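Local coordinates for protein 2,3-dehydroadipyl-CoA hydratase (Escherichia coli, PDB 4FZW) that catalyses the reversible hydration of 2,3-dehydroadipyl-CoA to 3-hydroxyadipyl-CoA in the breakdown of phenylacetate, at residues 96-101 with 115-120. Sequence-based numbering, arbitrary orientation.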
ATOM      1  N   LYS B  96       4.586 -20.041 -13.989  1.00 44.01           N
ATOM      2  CA  LYS B  96       3.665 -21.181 -14.048  1.00 43.62           C
ATOM      3  C   LYS B  96       3.375 -21.790 -12.674  1.00 39.22           C
ATOM      4  O   LYS B  96       4.148 -21.612 -11.733  1.00 34.62           O
ATOM      5  CB  LYS B  96       4.180 -22.251 -15.010  1.00 41.69           C
ATOM      6  CG  LYS B  96       4.292 -21.767 -16.451  1.00 44.91           C
ATOM      7  CD  LYS B  96       4.935 -22.821 -17.343  1.00 47.75           C
ATOM      8  CE  LYS B  96       5.345 -22.203 -18.677  1.00 50.13           C
ATOM      9  NZ  LYS B  96       5.850 -23.215 -19.656  1.00 48.52           N
ATOM     10  N   PRO B  97       2.237 -22.489 -12.554  1.00 39.81           N
ATOM     11  CA  PRO B  97       1.879 -23.134 -11.281  1.00 40.49           C
ATOM     12  C   PRO B  97       2.999 -24.003 -10.712  1.00 38.56           C
ATOM     13  O   PRO B  97       3.640 -24.774 -11.424  1.00 38.97           O
ATOM     14  CB  PRO B  97       0.669 -23.981 -11.654  1.00 40.09           C
ATOM     15  CG  PRO B  97      -0.007 -23.121 -12.716  1.00 42.24           C
ATOM     16  CD  PRO B  97       1.131 -22.532 -13.527  1.00 34.39           C
ATOM     17  N   LEU B  98       3.234 -23.858  -9.416  1.00 38.70           N
ATOM     18  CA  LEU B  98       4.355 -24.504  -8.767  1.00 36.65           C
ATOM     19  C   LEU B  98       3.852 -25.171  -7.499  1.00 37.46           C
ATOM     20  O   LEU B  98       3.388 -24.507  -6.561  1.00 39.21           O
ATOM     21  CB  LEU B  98       5.448 -23.475  -8.451  1.00 33.58           C
ATOM     22  CG  LEU B  98       6.809 -23.925  -7.925  1.00 35.70           C
ATOM     23  CD1 LEU B  98       7.493 -24.908  -8.853  1.00 36.84           C
ATOM     24  CD2 LEU B  98       7.683 -22.705  -7.697  1.00 36.23           C
ATOM     25  N   ILE B  99       3.941 -26.494  -7.489  1.00 38.71           N
ATOM     26  CA  ILE B  99       3.463 -27.288  -6.373  1.00 35.39           C
ATOM     27  C   ILE B  99       4.641 -27.917  -5.610  1.00 38.04           C
ATOM     28  O   ILE B  99       5.555 -28.513  -6.207  1.00 35.25           O
ATOM     29  CB  ILE B  99       2.433 -28.356  -6.838  1.00 36.42           C
ATOM     30  CG1 ILE B  99       1.208 -27.671  -7.472  1.00 35.58           C
ATOM     31  CG2 ILE B  99       1.989 -29.204  -5.660  1.00 39.56           C
ATOM     32  CD1 ILE B  99       0.413 -28.555  -8.426  1.00 33.13           C
ATOM     33  N   ALA B 100       4.634 -27.744  -4.293  1.00 35.49           N
ATOM     34  CA  ALA B 100       5.631 -28.363  -3.442  1.00 35.22           C
ATOM     35  C   ALA B 100       5.009 -29.618  -2.850  1.00 36.94           C
ATOM     36  O   ALA B 100       3.995 -29.530  -2.161  1.00 38.58           O
ATOM     37  CB  ALA B 100       6.043 -27.417  -2.336  1.00 33.18           C
ATOM     38  N   ALA B 101       5.595 -30.779  -3.129  1.00 36.35           N
ATOM     39  CA  ALA B 101       5.171 -32.030  -2.505  1.00 35.96           C
ATOM     40  C   ALA B 101       6.138 -32.331  -1.393  1.00 37.99           C
ATOM     41  O   ALA B 101       7.265 -32.751  -1.645  1.00 37.92           O
ATOM     42  CB  ALA B 101       5.184 -33.150  -3.516  1.00 37.66           C
ATOM     43  N   LEU B 115       6.791 -22.502   1.192  1.00 31.38           N
ATOM     44  CA  LEU B 115       6.027 -21.266   1.241  1.00 33.42           C
ATOM     45  C   LEU B 115       6.096 -20.532  -0.097  1.00 32.58           C
ATOM     46  O   LEU B 115       5.118 -19.918  -0.527  1.00 34.49           O
ATOM     47  CB  LEU B 115       6.553 -20.359   2.355  1.00 31.77           C
ATOM     48  CG  LEU B 115       6.326 -20.833   3.793  1.00 36.88           C
ATOM     49  CD1 LEU B 115       7.295 -20.177   4.771  1.00 33.91           C
ATOM     50  CD2 LEU B 115       4.880 -20.592   4.206  1.00 35.08           C
ATOM     51  N   LEU B 116       7.248 -20.601  -0.756  1.00 33.46           N
ATOM     52  CA  LEU B 116       7.421 -19.927  -2.038  1.00 37.25           C
ATOM     53  C   LEU B 116       6.503 -20.505  -3.112  1.00 37.14           C
ATOM     54  O   LEU B 116       6.129 -19.808  -4.066  1.00 35.22           O
ATOM     55  CB  LEU B 116       8.888 -19.960  -2.485  1.00 36.12           C
ATOM     56  CG  LEU B 116       9.315 -19.170  -3.732  1.00 41.50           C
ATOM     57  CD1 LEU B 116      10.760 -18.626  -3.614  1.00 38.16           C
ATOM     58  CD2 LEU B 116       9.145 -20.027  -5.000  1.00 36.50           C
ATOM     59  N   CYS B 117       6.124 -21.769  -2.946  1.00 29.83           N
ATOM     60  CA  CYS B 117       5.289 -22.444  -3.939  1.00 32.60           C
ATOM     61  C   CYS B 117       3.820 -22.010  -3.841  1.00 31.96           C
ATOM     62  O   CYS B 117       3.398 -21.429  -2.837  1.00 31.35           O
ATOM     63  CB  CYS B 117       5.441 -23.971  -3.837  1.00 35.45           C
ATOM     64  SG  CYS B 117       7.139 -24.591  -4.068  1.00 42.79           S
ATOM     65  N   ASP B 118       3.050 -22.258  -4.891  1.00 28.74           N
ATOM     66  CA  ASP B 118       1.686 -21.752  -4.932  1.00 32.33           C
ATOM     67  C   ASP B 118       0.809 -22.632  -4.044  1.00 39.00           C
ATOM     68  O   ASP B 118      -0.127 -22.168  -3.374  1.00 35.72           O
ATOM     69  CB  ASP B 118       1.172 -21.749  -6.375  1.00 34.43           C
ATOM     70  CG  ASP B 118       2.084 -20.964  -7.325  1.00 43.93           C
ATOM     71  OD1 ASP B 118       2.349 -19.765  -7.060  1.00 44.36           O
ATOM     72  OD2 ASP B 118       2.549 -21.549  -8.327  1.00 39.70           O
ATOM     73  N   VAL B 119       1.155 -23.915  -4.016  1.00 35.89           N
ATOM     74  CA  VAL B 119       0.374 -24.907  -3.302  1.00 36.89           C
ATOM     75  C   VAL B 119       1.292 -25.893  -2.606  1.00 37.23           C
ATOM     76  O   VAL B 119       2.309 -26.319  -3.157  1.00 36.18           O
ATOM     77  CB  VAL B 119      -0.533 -25.700  -4.270  1.00 38.01           C
ATOM     78  CG1 VAL B 119      -1.464 -26.615  -3.481  1.00 34.02           C
ATOM     79  CG2 VAL B 119      -1.313 -24.743  -5.208  1.00 31.69           C
ATOM     80  N   VAL B 120       0.929 -26.277  -1.391  1.00 40.13           N
ATOM     81  CA  VAL B 120       1.663 -27.344  -0.721  1.00 34.76           C
ATOM     82  C   VAL B 120       0.782 -28.533  -0.407  1.00 38.00           C
ATOM     83  O   VAL B 120      -0.253 -28.387   0.259  1.00 39.50           O
ATOM     84  CB  VAL B 120       2.334 -26.886   0.577  1.00 36.45           C
ATOM     85  CG1 VAL B 120       3.314 -27.972   1.069  1.00 36.83           C
ATOM     86  CG2 VAL B 120       3.065 -25.546   0.370  1.00 33.72           C
TER
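D118 meets the start of strand 98-102 twice, once with its side chain and once with its backbone. Its carboxylate reaches the amide of L98, OD2 accepting L98 N at 2.6 Å through the anti lone pair, the one turned away from OD1. The bond is bent, 137° at the hydrogen. With CG beside its own backbone N (chi1 -55°), the carboxylate lies next to the D118 amide, and that amide gives a 2.8 Å bond to L98 O. One residue thus holds both the N-H and the C=O of L98. OD2 also forms a salt bridge with K209 NZ, which in turn hydrogen-bonds to K96 O, so the buried charge is probably well compensated. An alanine in place of D118 would probably leave the L98 amide without its acceptor and the K209 ammonium without its counter-charge.

Further along, the backbones pair as parallel strands. A100 N donates to V119 O at 3.0 Å in a nearly straight bond (169°), while V119 N makes a weak, longer one to L98 O, which therefore takes two donors.

The apolar contacts fall on two faces. C117 turns SG against A100 CB, 3.5 Å away, and against L98 CG at 3.9 Å; beyond it, the L98 and L116 CD2 methyls touch at 4.1 Å. On the opposite face I99 and V119 lie side by side, I99 CG1 4.1 Å from V119 CB, and I99 also packs on A194 and M197 of helix 186-197.

Strands 98-102 and 119-123 are parallel neighbours in the larger sheet, with helix 109-116 in the connection between them, an arrangement belonging to the spiral core of the crotonase fold.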